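Local structure of major allergen Alt a 1 (Alternaria alternata, 3V0R) at residues A[14-19]-A[68-73]; A[19-24]-A[29-34]; A[83-86]-A[92-95]. The protein may bind plant thaumatin-like proteins and inhibit their beta-glucanase activity, and is a secreted fungal allergen that forms a disulfide-linked homodimer. One frame throughout, in Å; residues are numbered along the deposited sequence.

Interaction 1: A[14-19]-A[68-73]; sequences YVWKIS and NSFMDF. With 8AC (8-aminooctanoic acid), chain L; 0FU (2,5,6-triaminopyrimidin-4-ol), chain J; SO4 (sulfate ion), chain B.
Inside the beta-barrel of Alt a 1, Trp16 of strand 15-25 reaches across to Phe70 and Met71, in the segment that leads into the strand containing Asp72 and Phe73. The two backbones stay far apart, with the CA atoms of Trp16 and Met71, the nearest pair, 12.7 Å from each other, so long side chains span the gap from opposite directions. Met71 meets the indole in its plane: SD touches CZ3 of Trp16 at 3.9 Å and lies 5.0 Å from the centroid of the six-membered ring, 88° off the ring normal. This is a Met-aromatic contact of the edge type. The thioether chain, folded at chi2 (-63°) and again at chi3 (-57°), also brings its methyl CE to CZ3. Phe70 adds a looser touch, its CE2 standing 4.3 Å from CH2 of Trp16, while one face of its ring carries Met71 CG. The turn that presents both residues is an ST turn, in which Met71 N donates to Ser69 OG over 3.3 Å.

Another part of the indole edge belongs to a ligand. The carboxyl oxygen OAC of 8-aminooctanoic acid lies 3.7 Å from CZ2 of Trp16, and the alkyl chain of the same ligand runs over one face of Tyr14. Leu46 and Ile38 also pack on Trp16, whereas Phe70 meets its counterpart Phe70 of a second subunit. Pointing elsewhere, Lys17 donates from NZ to sulfate O1 at 3.1 Å and shares a hydrogen bond with Asn109 of a third subunit.

No hydrogen bond crosses between residues 14-19 and 68-73. Sulfur against C-H bonds at the ring edge is consistent with dispersion plus a weak electrostatic term, and Trp16 thereby joins the barrel interior directly to the wall of a ligand pocket.

Interaction 2: A[19-24]-A[29-34]; sequences SEFYGR and TYYNSL. With 0FU (2,5,6-triaminopyrimidin-4-ol), chain K; 0FU (2,5,6-triaminopyrimidin-4-ol), chain M; SO4 (sulfate ion), chain C.
The rings of Phe21 and Tyr31 arrive from opposite directions, the Tyr31 hydroxyl sitting in the plane of the Phe21 ring with OH 4.0 Å from CZ of Phe21. Tyr31 has Leu34 CD1 on one face, 3.3 Å above the plane and over the ring centre, and Arg24 N at its edge. Leu34 completes this group by bringing CD1 to within 3.5 Å of Phe21 CZ. Gly23, having no side chain, lets the Tyr31 ring lie beside its CA. Round the Arg24 guanidinium, Asn32 ND2 stands over one face, the amide plane turned 76° to it, and sulfate O4 lies in plane at the edge, held by a weak bond from NH1. Over one face of Tyr22 lies the amino group NAB of a triaminopyrimidinol; its very short approach is doubtful, since this tyrosine was modelled in two conformers.

These residues close the beta hairpin of strands 15-25 and 33-40. Arg24 N donates to Ser33 O at 2.9 Å, and Asn32 N returns a bond of 2.9 Å to Arg24 O, so that both backbone polar atoms of Arg24 are bonded to Asn32 and Ser33. Extended from CG to NE, with CG opposite the backbone N (chi1 177°), the Arg24 chain passes Asn32 OD1, which lies 3.6 Å from Arg24 CB. The charged end goes further: NE forms a salt bridge with Asp113, and the sulfate is shared with Lys17 of a third subunit. Tyr22 meets Tyr22 of that same subunit.

The chemistry thus divides: beside Phe21, Tyr31 and Leu34 the packing is aromatic and aliphatic; beside Tyr22, Arg24 and Ser33 the hairpin offers an aromatic ring, a guanidinium and a hydroxyl to ligands and to another subunit, consistent with a face used in assembly.

Interaction 3: A[83-86]-A[92-95]; sequences LLKQ and ITYV. With 8AC (8-aminooctanoic acid), chain L; 0FU (2,5,6-triaminopyrimidin-4-ol), chain J.
Gln86 and Tyr94 lie side by side and point the same way, forming the hydrogen-bonded antiparallel pair of the hairpin between strands 81-87 and 93-106. Their backbones are joined twice: Gln86 N donates to Tyr94 O at 2.9 Å, and Tyr94 N to Gln86 O at 2.8 Å. Beyond the backbone the two side chains meet at an edge. OE1 of Gln86 lies in the plane of the tyrosine ring, 3.3 Å from CD2 of Tyr94, with the amide turned 70° to that ring.

Because the glutamine is stretched out, CG opposite the backbone N (chi1 -172°) and the chain straight beyond it, its amide arrives at the carboxyl end of 8-aminooctanoic acid. There NE2 of Gln86 donates to ligand OAC at 3.0 Å. The companion distance, 2.6 Å between Gln86 OE1 and ligand OAB, is short for two oxygens, and the acid may hold a proton. Tyr94 OH accepts from NAB of a triaminopyrimidinol, though the modelled length is doubtfully short. Leu126 packs against both side chains.

Val95, third in buried surface, belongs to the other face of the sheet, shared with Lys85, its non-hydrogen-bonded partner. Val95 CA makes a CH...O contact of 3.2 Å with Leu84 O, and its CB touches Leu83 CD1 at 4.1 Å. On this face Lys85 CG rests against Thr93 CG2, and the lysine forms a cation-pi contact with Trp62.

Strand pairing therefore sets the amide and the phenol next to each other, so that one hairpin face supplies polar groups to two neighbouring ligands while the other joins aliphatic contacts to the cation-pi contact of Lys85.

The three contacts illustrate how one antiparallel sheet serves different ends. Interaction 1 is the buried one, a side-chain bridge between parts of the chain not paired with each other, its contacts apolar and sulfur-aromatic without a hydrogen bond across; interactions 2 and 3 are partly buried hairpins resting on backbone hydrogen bonds, with polar side chains turned to ligands or, in interaction 2, to another subunit. Interactions 1 and 2 share Ser19 of strand 15-25 and reach the third subunit. Interactions 1 and 3 touch, Met71 SD packing on Gln86 CB, and border the same 8-aminooctanoic acid. Interactions 2 and 3 lie on opposite sides of the chain's centre, interaction 2 beside two triaminopyrimidinols, interaction 3 beside another.

Interaction 1: A[14-19]-A[68-73]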
loop_
_atom_site.group_PDB
_atom_site.type_symbol
_atom_site.label_atom_id
_atom_site.label_comp_id
_atom_site.label_asym_id
_atom_site.label_seq_id
_atom_site.Cartn_x
_atom_site.Cartn_y
_atom_site.Cartn_z
ATOM N N TYR A 14 20.410 1.697 -18.860
ATOM C CA TYR A 14 19.270 0.836 -19.207
ATOM C C TYR A 14 19.418 -0.567 -18.623
ATOM O O TYR A 14 18.754 -1.509 -19.053
ATOM C CB TYR A 14 19.125 0.804 -20.733
ATOM C CG TYR A 14 18.718 2.175 -21.246
ATOM C CD1 TYR A 14 19.647 3.029 -21.755
ATOM C CD2 TYR A 14 17.402 2.598 -21.143
ATOM C CE1 TYR A 14 19.300 4.311 -22.199
ATOM C CE2 TYR A 14 17.045 3.866 -21.598
ATOM C CZ TYR A 14 17.996 4.691 -22.071
ATOM O OH TYR A 14 17.648 5.950 -22.507
ATOM N N VAL A 15 20.285 -0.683 -17.626
ATOM C CA VAL A 15 20.538 -1.930 -16.910
ATOM C C VAL A 15 20.140 -1.830 -15.448
ATOM O O VAL A 15 20.573 -0.904 -14.716
ATOM C CB VAL A 15 22.038 -2.288 -17.030
ATOM C CG1 VAL A 15 22.321 -3.609 -16.270
ATOM C CG2 VAL A 15 22.424 -2.425 -18.509
ATOM N N TRP A 16 19.247 -2.719 -15.026
ATOM C CA TRP A 16 18.724 -2.764 -13.667
ATOM C C TRP A 16 19.061 -4.057 -13.012
ATOM O O TRP A 16 19.176 -5.087 -13.712
ATOM C CB TRP A 16 17.227 -2.554 -13.650
ATOM C CG TRP A 16 16.732 -1.223 -14.112
ATOM C CD1 TRP A 16 17.443 -0.072 -14.329
ATOM C CD2 TRP A 16 15.339 -0.861 -14.429
ATOM N NE1 TRP A 16 16.611 0.938 -14.727
ATOM C CE2 TRP A 16 15.336 0.493 -14.795
ATOM C CE3 TRP A 16 14.151 -1.565 -14.448
ATOM C CZ2 TRP A 16 14.175 1.159 -15.165
ATOM C CZ3 TRP A 16 12.997 -0.898 -14.788
ATOM C CH2 TRP A 16 13.023 0.430 -15.195
ATOM N N LYS A 17 19.171 -4.067 -11.674
ATOM C CA LYS A 17 19.500 -5.278 -10.919
ATOM C C LYS A 17 18.224 -5.810 -10.335
ATOM O O LYS A 17 17.423 -5.018 -9.797
ATOM C CB LYS A 17 20.420 -4.878 -9.772
ATOM C CG LYS A 17 20.861 -6.051 -8.910
ATOM C CD LYS A 17 21.860 -5.565 -7.848
ATOM C CE LYS A 17 21.096 -5.156 -6.598
ATOM N NZ LYS A 17 22.014 -4.827 -5.448
ATOM N N ILE A 18 18.027 -7.129 -10.428
ATOM C CA ILE A 18 16.884 -7.814 -9.894
ATOM C C ILE A 18 17.430 -8.671 -8.749
ATOM O O ILE A 18 18.434 -9.372 -8.863
ATOM C CB ILE A 18 16.150 -8.725 -10.899
ATOM C CG1 ILE A 18 15.880 -7.977 -12.195
ATOM C CG2 ILE A 18 14.887 -9.328 -10.230
ATOM C CD1 ILE A 18 14.821 -6.879 -12.128
ATOM N N SER A 19 16.790 -8.576 -7.612
ATOM C CA SER A 19 17.235 -9.294 -6.414
ATOM C C SER A 19 16.038 -9.616 -5.494
ATOM O O SER A 19 14.901 -9.125 -5.677
ATOM C CB SER A 19 18.267 -8.477 -5.598
ATOM O OG SER A 19 17.683 -7.258 -5.188
ATOM N N ASN A 68 0.437 1.872 -8.304
ATOM C CA ASN A 68 0.722 3.032 -9.110
ATOM C C ASN A 68 1.574 2.690 -10.327
ATOM O O ASN A 68 1.562 3.437 -11.287
ATOM C CB ASN A 68 1.434 4.109 -8.252
ATOM C CG ASN A 68 0.478 4.865 -7.305
ATOM O OD1 ASN A 68 -0.676 5.275 -7.643
ATOM N ND2 ASN A 68 0.966 5.073 -6.081
ATOM N N SER A 69 2.279 1.542 -10.314
ATOM C CA SER A 69 3.547 1.410 -11.075
ATOM C C SER A 69 3.556 1.729 -12.590
ATOM O O SER A 69 2.685 1.359 -13.376
ATOM C CB SER A 69 4.227 0.042 -10.883
ATOM O OG SER A 69 5.650 0.207 -11.058
ATOM N N PHE A 70 4.630 2.368 -12.999
ATOM C CA PHE A 70 4.856 2.595 -14.394
ATOM C C PHE A 70 5.381 1.312 -15.089
ATOM O O PHE A 70 5.630 1.319 -16.276
ATOM C CB PHE A 70 5.852 3.766 -14.500
ATOM C CG PHE A 70 7.228 3.434 -14.015
ATOM C CD1 PHE A 70 7.488 3.281 -12.676
ATOM C CD2 PHE A 70 8.265 3.228 -14.917
ATOM C CE1 PHE A 70 8.754 2.896 -12.231
ATOM C CE2 PHE A 70 9.535 2.885 -14.481
ATOM C CZ PHE A 70 9.780 2.729 -13.141
ATOM N N MET A 71 5.590 0.234 -14.341
ATOM C CA MET A 71 6.169 -0.998 -14.900
ATOM C C MET A 71 5.141 -2.144 -14.820
ATOM O O MET A 71 4.461 -2.288 -13.808
ATOM C CB MET A 71 7.336 -1.458 -14.058
ATOM C CG MET A 71 8.556 -0.561 -14.071
ATOM S SD MET A 71 9.266 -0.440 -15.721
ATOM C CE MET A 71 9.530 -2.196 -15.981
ATOM N N ASP A 72 5.122 -2.962 -15.864
ATOM C CA ASP A 72 4.401 -4.251 -15.881
ATOM C C ASP A 72 5.391 -5.344 -15.957
ATOM O O ASP A 72 6.483 -5.155 -16.477
ATOM C CB ASP A 72 3.452 -4.362 -17.051
ATOM C CG ASP A 72 2.231 -3.393 -16.920
ATOM O OD1 ASP A 72 1.885 -2.961 -15.815
ATOM O OD2 ASP A 72 1.618 -3.102 -17.956
ATOM N N PHE A 73 5.010 -6.513 -15.434
ATOM C CA PHE A 73 5.810 -7.716 -15.574
ATOM C C PHE A 73 4.967 -8.939 -15.908
ATOM O O PHE A 73 3.770 -8.968 -15.674
ATOM C CB PHE A 73 6.653 -7.966 -14.337
ATOM C CG PHE A 73 5.896 -8.619 -13.193
ATOM C CD1 PHE A 73 5.107 -7.894 -12.381
ATOM C CD2 PHE A 73 6.032 -9.992 -12.937
ATOM C CE1 PHE A 73 4.452 -8.452 -11.278
ATOM C CE2 PHE A 73 5.370 -10.581 -11.847
ATOM C CZ PHE A 73 4.571 -9.806 -11.016
HETATM N NAA 8AC L . 20.701 10.546 -20.832
HETATM O OAB 8AC L . 14.132 3.027 -18.709
HETATM O OAC 8AC L . 13.530 4.288 -17.088
HETATM C CAD 8AC L . 19.601 9.999 -20.024
HETATM C CAE 8AC L . 19.813 8.510 -19.863
HETATM C CAF 8AC L . 19.151 7.970 -18.611
HETATM C CAG 8AC L . 17.858 7.262 -19.039
HETATM C CAH 8AC L . 17.549 6.100 -18.166
HETATM C CAI 8AC L . 16.085 5.641 -18.429
HETATM C CAJ 8AC L . 15.859 4.278 -17.816
HETATM C CAK 8AC L . 14.374 3.864 -17.871
HETATM C C4 0FU J . 14.793 9.290 -19.943
HETATM N N3 0FU J . 15.628 9.870 -20.845
HETATM C C2 0FU J . 15.843 9.336 -22.079
HETATM N NAA 0FU J . 16.680 9.959 -22.923
HETATM N N1 0FU J . 15.231 8.198 -22.472
HETATM C C6 0FU J . 14.383 7.573 -21.605
HETATM N NAB 0FU J . 13.781 6.465 -21.970
HETATM C C5 0FU J . 14.136 8.101 -20.306
HETATM N NAC 0FU J . 13.296 7.517 -19.413
HETATM O O4 0FU J . 14.563 9.802 -18.683
HETATM S S SO4 B . 20.670 -3.456 -2.166
HETATM O O1 SO4 B . 19.933 -3.974 -3.370
HETATM O O2 SO4 B . 22.029 -4.073 -2.160
HETATM O O3 SO4 B . 20.766 -1.965 -2.264
HETATM O O4 SO4 B . 20.038 -3.800 -0.857
#

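Interaction 2: A[19-24]-A[29-34]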
loop_
_atom_site.group_PDB
_atom_site.type_symbol
_atom_site.label_atom_id
_atom_site.label_comp_id
_atom_site.label_asym_id
_atom_site.label_seq_id
_atom_site.Cartn_x
_atom_site.Cartn_y
_atom_site.Cartn_z
ATOM N N SER A 19 16.790 -8.576 -7.612
ATOM C CA SER A 19 17.235 -9.294 -6.414
ATOM C C SER A 19 16.038 -9.616 -5.494
ATOM O O SER A 19 14.901 -9.125 -5.677
ATOM C CB SER A 19 18.267 -8.477 -5.598
ATOM O OG SER A 19 17.683 -7.258 -5.188
ATOM N N GLU A 20 16.327 -10.441 -4.493
ATOM C CA GLU A 20 15.294 -10.857 -3.489
ATOM C C GLU A 20 13.980 -11.382 -4.093
ATOM O O GLU A 20 12.845 -11.093 -3.682
ATOM C CB GLU A 20 15.127 -9.772 -2.396
ATOM C CG GLU A 20 16.376 -8.974 -1.900
ATOM C CD GLU A 20 17.791 -9.687 -1.695
ATOM O OE1 GLU A 20 18.706 -8.945 -2.035
ATOM O OE2 GLU A 20 18.077 -10.854 -1.157
ATOM N N PHE A 21 14.129 -12.229 -5.096
ATOM C CA PHE A 21 12.985 -12.934 -5.630
ATOM C C PHE A 21 12.350 -13.750 -4.522
ATOM O O PHE A 21 13.040 -14.365 -3.718
ATOM C CB PHE A 21 13.423 -13.932 -6.737
ATOM C CG PHE A 21 12.304 -14.772 -7.272
ATOM C CD1 PHE A 21 11.386 -14.246 -8.098
ATOM C CD2 PHE A 21 12.151 -16.057 -6.862
ATOM C CE1 PHE A 21 10.366 -15.028 -8.634
ATOM C CE2 PHE A 21 11.124 -16.870 -7.335
ATOM C CZ PHE A 21 10.211 -16.337 -8.222
ATOM N N TYR A 22 11.021 -13.726 -4.464
ATOM C CA TYR A 22 10.237 -14.580 -3.564
ATOM C C TYR A 22 9.083 -15.125 -4.350
ATOM O O TYR A 22 8.607 -14.500 -5.259
ATOM C CB TYR A 22 9.691 -13.779 -2.357
ATOM C CG TYR A 22 8.846 -14.550 -1.325
ATOM C CD1 TYR A 22 9.412 -15.041 -0.118
ATOM C CD2 TYR A 22 7.473 -14.722 -1.493
ATOM C CE1 TYR A 22 8.632 -15.690 0.846
ATOM C CE2 TYR A 22 6.702 -15.408 -0.541
ATOM C CZ TYR A 22 7.278 -15.902 0.606
ATOM O OH TYR A 22 6.484 -16.505 1.568
ATOM N N GLY A 23 8.602 -16.288 -3.957
ATOM C CA GLY A 23 7.316 -16.781 -4.438
ATOM C C GLY A 23 6.758 -17.872 -3.543
ATOM O O GLY A 23 7.507 -18.540 -2.843
ATOM N N ARG A 24 5.449 -18.024 -3.546
ATOM C CA ARG A 24 4.831 -19.070 -2.786
ATOM C C ARG A 24 3.961 -19.903 -3.729
ATOM O O ARG A 24 3.190 -19.353 -4.489
ATOM C CB ARG A 24 3.990 -18.505 -1.639
ATOM C CG ARG A 24 3.282 -19.632 -0.884
ATOM C CD ARG A 24 2.463 -19.117 0.258
ATOM N NE ARG A 24 1.661 -20.195 0.807
ATOM C CZ ARG A 24 0.441 -20.064 1.252
ATOM N NH1 ARG A 24 -0.225 -21.124 1.704
ATOM N NH2 ARG A 24 -0.113 -18.869 1.364
ATOM N N THR A 29 2.429 -26.021 -7.215
ATOM C CA THR A 29 2.332 -25.877 -8.685
ATOM C C THR A 29 2.364 -24.411 -9.070
ATOM O O THR A 29 3.425 -23.828 -9.225
ATOM C CB THR A 29 1.061 -26.591 -9.213
ATOM O OG1 THR A 29 -0.081 -26.111 -8.513
ATOM C CG2 THR A 29 1.131 -28.147 -9.019
ATOM N N TYR A 30 1.202 -23.794 -9.173
ATOM C CA TYR A 30 1.092 -22.343 -9.467
ATOM C C TYR A 30 1.529 -21.514 -8.266
ATOM O O TYR A 30 1.500 -22.003 -7.098
ATOM C CB TYR A 30 -0.350 -21.977 -9.837
ATOM C CG TYR A 30 -1.327 -22.358 -8.761
ATOM C CD1 TYR A 30 -2.004 -23.577 -8.802
ATOM C CD2 TYR A 30 -1.550 -21.519 -7.676
ATOM C CE1 TYR A 30 -2.888 -23.942 -7.779
ATOM C CE2 TYR A 30 -2.441 -21.864 -6.663
ATOM C CZ TYR A 30 -3.106 -23.071 -6.732
ATOM O OH TYR A 30 -3.933 -23.393 -5.702
ATOM N N TYR A 31 1.989 -20.284 -8.553
ATOM C CA TYR A 31 2.271 -19.293 -7.530
ATOM C C TYR A 31 0.953 -18.603 -7.101
ATOM O O TYR A 31 0.096 -18.370 -7.952
ATOM C CB TYR A 31 3.202 -18.186 -8.072
ATOM C CG TYR A 31 4.634 -18.676 -8.299
ATOM C CD1 TYR A 31 5.491 -18.865 -7.229
ATOM C CD2 TYR A 31 5.115 -18.913 -9.566
ATOM C CE1 TYR A 31 6.796 -19.322 -7.412
ATOM C CE2 TYR A 31 6.450 -19.303 -9.775
ATOM C CZ TYR A 31 7.278 -19.520 -8.696
ATOM O OH TYR A 31 8.588 -19.918 -8.887
ATOM N N ASN A 32 0.849 -18.241 -5.817
ATOM C CA ASN A 32 -0.193 -17.325 -5.397
ATOM C C ASN A 32 0.390 -15.993 -4.979
ATOM O O ASN A 32 -0.355 -15.055 -4.706
ATOM C CB ASN A 32 -1.147 -17.895 -4.324
ATOM C CG ASN A 32 -0.495 -18.079 -2.972
ATOM O OD1 ASN A 32 0.699 -17.789 -2.778
ATOM N ND2 ASN A 32 -1.279 -18.588 -2.017
ATOM N N SER A 33 1.720 -15.937 -4.900
ATOM C CA SER A 33 2.430 -14.742 -4.497
ATOM C C SER A 33 3.791 -14.760 -5.188
ATOM O O SER A 33 4.470 -15.746 -5.118
ATOM C CB SER A 33 2.578 -14.700 -2.967
ATOM O OG SER A 33 3.226 -13.493 -2.564
ATOM N N LEU A 34 4.185 -13.645 -5.809
ATOM C CA LEU A 34 5.452 -13.540 -6.497
ATOM C C LEU A 34 5.959 -12.118 -6.384
ATOM O O LEU A 34 5.173 -11.167 -6.512
ATOM C CB LEU A 34 5.204 -13.892 -7.987
ATOM C CG LEU A 34 6.163 -14.530 -8.938
ATOM C CD1 LEU A 34 6.730 -15.827 -8.480
ATOM C CD2 LEU A 34 5.361 -14.833 -10.215
HETATM C C4 0FU K . 6.835 -9.291 0.906
HETATM N N3 0FU K . 7.965 -8.546 0.918
HETATM C C2 0FU K . 9.169 -9.173 0.869
HETATM N NAA 0FU K . 10.286 -8.426 0.896
HETATM N N1 0FU K . 9.273 -10.523 0.781
HETATM C C6 0FU K . 8.162 -11.276 0.803
HETATM N NAB 0FU K . 8.101 -12.618 0.768
HETATM C C5 0FU K . 6.957 -10.662 0.849
HETATM N NAC 0FU K . 5.884 -11.432 0.839
HETATM O O4 0FU K . 5.544 -8.789 0.949
HETATM C C4 0FU M . 6.310 -8.154 -1.884
HETATM N N3 0FU M . 5.747 -9.326 -2.197
HETATM C C2 0FU M . 6.515 -10.351 -2.624
HETATM N NAA 0FU M . 5.878 -11.503 -2.918
HETATM N N1 0FU M . 7.872 -10.238 -2.735
HETATM C C6 0FU M . 8.473 -9.077 -2.436
HETATM N NAB 0FU M . 9.798 -8.926 -2.560
HETATM C C5 0FU M . 7.674 -8.014 -1.992
HETATM N NAC 0FU M . 8.166 -6.816 -1.676
HETATM O O4 0FU M . 5.611 -7.080 -1.434
HETATM S S SO4 C . -3.831 -20.323 4.015
HETATM O O1 SO4 C . -3.186 -19.676 5.210
HETATM O O2 SO4 C . -3.706 -21.803 4.173
HETATM O O3 SO4 C . -5.271 -19.916 3.966
HETATM O O4 SO4 C . -3.201 -19.978 2.706
#

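Interaction 3: A[83-86]-A[92-95]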
loop_
_atom_site.group_PDB
_atom_site.type_symbol
_atom_site.label_atom_id
_atom_site.label_comp_id
_atom_site.label_asym_id
_atom_site.label_seq_id
_atom_site.Cartn_x
_atom_site.Cartn_y
_atom_site.Cartn_z
ATOM N N LEU A 83 9.797 -11.141 -17.627
ATOM C CA LEU A 83 9.683 -10.142 -18.680
ATOM C C LEU A 83 9.127 -8.858 -18.059
ATOM O O LEU A 83 8.189 -8.886 -17.303
ATOM C CB LEU A 83 8.692 -10.656 -19.727
ATOM C CG LEU A 83 8.244 -9.717 -20.816
ATOM C CD1 LEU A 83 9.393 -9.268 -21.659
ATOM C CD2 LEU A 83 7.157 -10.344 -21.747
ATOM N N LEU A 84 9.806 -7.749 -18.311
ATOM C CA LEU A 84 9.361 -6.410 -17.881
ATOM C C LEU A 84 8.983 -5.585 -19.084
ATOM O O LEU A 84 9.574 -5.743 -20.140
ATOM C CB LEU A 84 10.489 -5.706 -17.133
ATOM C CG LEU A 84 11.015 -6.330 -15.855
ATOM C CD1 LEU A 84 12.297 -5.616 -15.365
ATOM C CD2 LEU A 84 9.906 -6.220 -14.775
ATOM N N LYS A 85 8.053 -4.653 -18.923
ATOM C CA LYS A 85 7.685 -3.744 -19.937
ATOM C C LYS A 85 7.477 -2.361 -19.374
ATOM O O LYS A 85 6.834 -2.202 -18.333
ATOM C CB LYS A 85 6.406 -4.217 -20.576
ATOM C CG LYS A 85 5.859 -3.285 -21.606
ATOM C CD LYS A 85 4.581 -3.787 -22.256
ATOM C CE LYS A 85 3.403 -3.741 -21.305
ATOM N NZ LYS A 85 2.106 -4.074 -21.995
ATOM N N GLN A 86 8.007 -1.363 -20.057
ATOM C CA GLN A 86 7.884 0.041 -19.669
ATOM C C GLN A 86 7.457 0.845 -20.932
ATOM O O GLN A 86 8.232 0.974 -21.900
ATOM C CB GLN A 86 9.289 0.544 -19.207
ATOM C CG GLN A 86 9.284 1.956 -18.569
ATOM C CD GLN A 86 10.641 2.567 -18.358
ATOM O OE1 GLN A 86 11.693 2.005 -18.714
ATOM N NE2 GLN A 86 10.646 3.776 -17.819
ATOM N N ILE A 92 7.315 4.635 -27.843
ATOM C CA ILE A 92 8.474 3.956 -27.287
ATOM C C ILE A 92 8.048 3.084 -26.137
ATOM O O ILE A 92 7.484 3.578 -25.161
ATOM C CB ILE A 92 9.511 4.962 -26.750
ATOM C CG1 ILE A 92 10.010 5.886 -27.883
ATOM C CG2 ILE A 92 10.697 4.245 -26.125
ATOM C CD1 ILE A 92 10.893 7.047 -27.358
ATOM N N THR A 93 8.342 1.796 -26.258
ATOM C CA THR A 93 8.154 0.830 -25.214
ATOM C C THR A 93 9.436 0.050 -25.081
ATOM O O THR A 93 10.016 -0.359 -26.098
ATOM C CB THR A 93 6.995 -0.144 -25.574
ATOM O OG1 THR A 93 5.743 0.567 -25.539
ATOM C CG2 THR A 93 6.897 -1.292 -24.579
ATOM N N TYR A 94 9.897 -0.168 -23.850
ATOM C CA TYR A 94 11.054 -1.025 -23.588
ATOM C C TYR A 94 10.583 -2.321 -23.042
ATOM O O TYR A 94 9.575 -2.359 -22.344
ATOM C CB TYR A 94 11.974 -0.414 -22.546
ATOM C CG TYR A 94 12.545 0.929 -22.847
ATOM C CD1 TYR A 94 12.918 1.263 -24.120
ATOM C CD2 TYR A 94 12.776 1.851 -21.837
ATOM C CE1 TYR A 94 13.421 2.540 -24.406
ATOM C CE2 TYR A 94 13.309 3.136 -22.117
ATOM C CZ TYR A 94 13.632 3.440 -23.390
ATOM O OH TYR A 94 14.172 4.673 -23.701
ATOM N N VAL A 95 11.279 -3.412 -23.368
ATOM C CA VAL A 95 11.094 -4.701 -22.754
ATOM C C VAL A 95 12.410 -5.227 -22.286
ATOM O O VAL A 95 13.465 -4.707 -22.683
ATOM C CB VAL A 95 10.384 -5.752 -23.627
ATOM C CG1 VAL A 95 8.985 -5.313 -23.998
ATOM C CG2 VAL A 95 11.198 -6.046 -24.898
HETATM N NAA 8AC L . 20.701 10.546 -20.832
HETATM O OAB 8AC L . 14.132 3.027 -18.709
HETATM O OAC 8AC L . 13.530 4.288 -17.088
HETATM C CAD 8AC L . 19.601 9.999 -20.024
HETATM C CAE 8AC L . 19.813 8.510 -19.863
HETATM C CAF 8AC L . 19.151 7.970 -18.611
HETATM C CAG 8AC L . 17.858 7.262 -19.039
HETATM C CAH 8AC L . 17.549 6.100 -18.166
HETATM C CAI 8AC L . 16.085 5.641 -18.429
HETATM C CAJ 8AC L . 15.859 4.278 -17.816
HETATM C CAK 8AC L . 14.374 3.864 -17.871
HETATM C C4 0FU J . 14.793 9.290 -19.943
HETATM N N3 0FU J . 15.628 9.870 -20.845
HETATM C C2 0FU J . 15.843 9.336 -22.079
HETATM N NAA 0FU J . 16.680 9.959 -22.923
HETATM N N1 0FU J . 15.231 8.198 -22.472
HETATM C C6 0FU J . 14.383 7.573 -21.605
HETATM N NAB 0FU J . 13.781 6.465 -21.970
HETATM C C5 0FU J . 14.136 8.101 -20.306
HETATM N NAC 0FU J . 13.296 7.517 -19.413
HETATM O O4 0FU J . 14.563 9.802 -18.683
#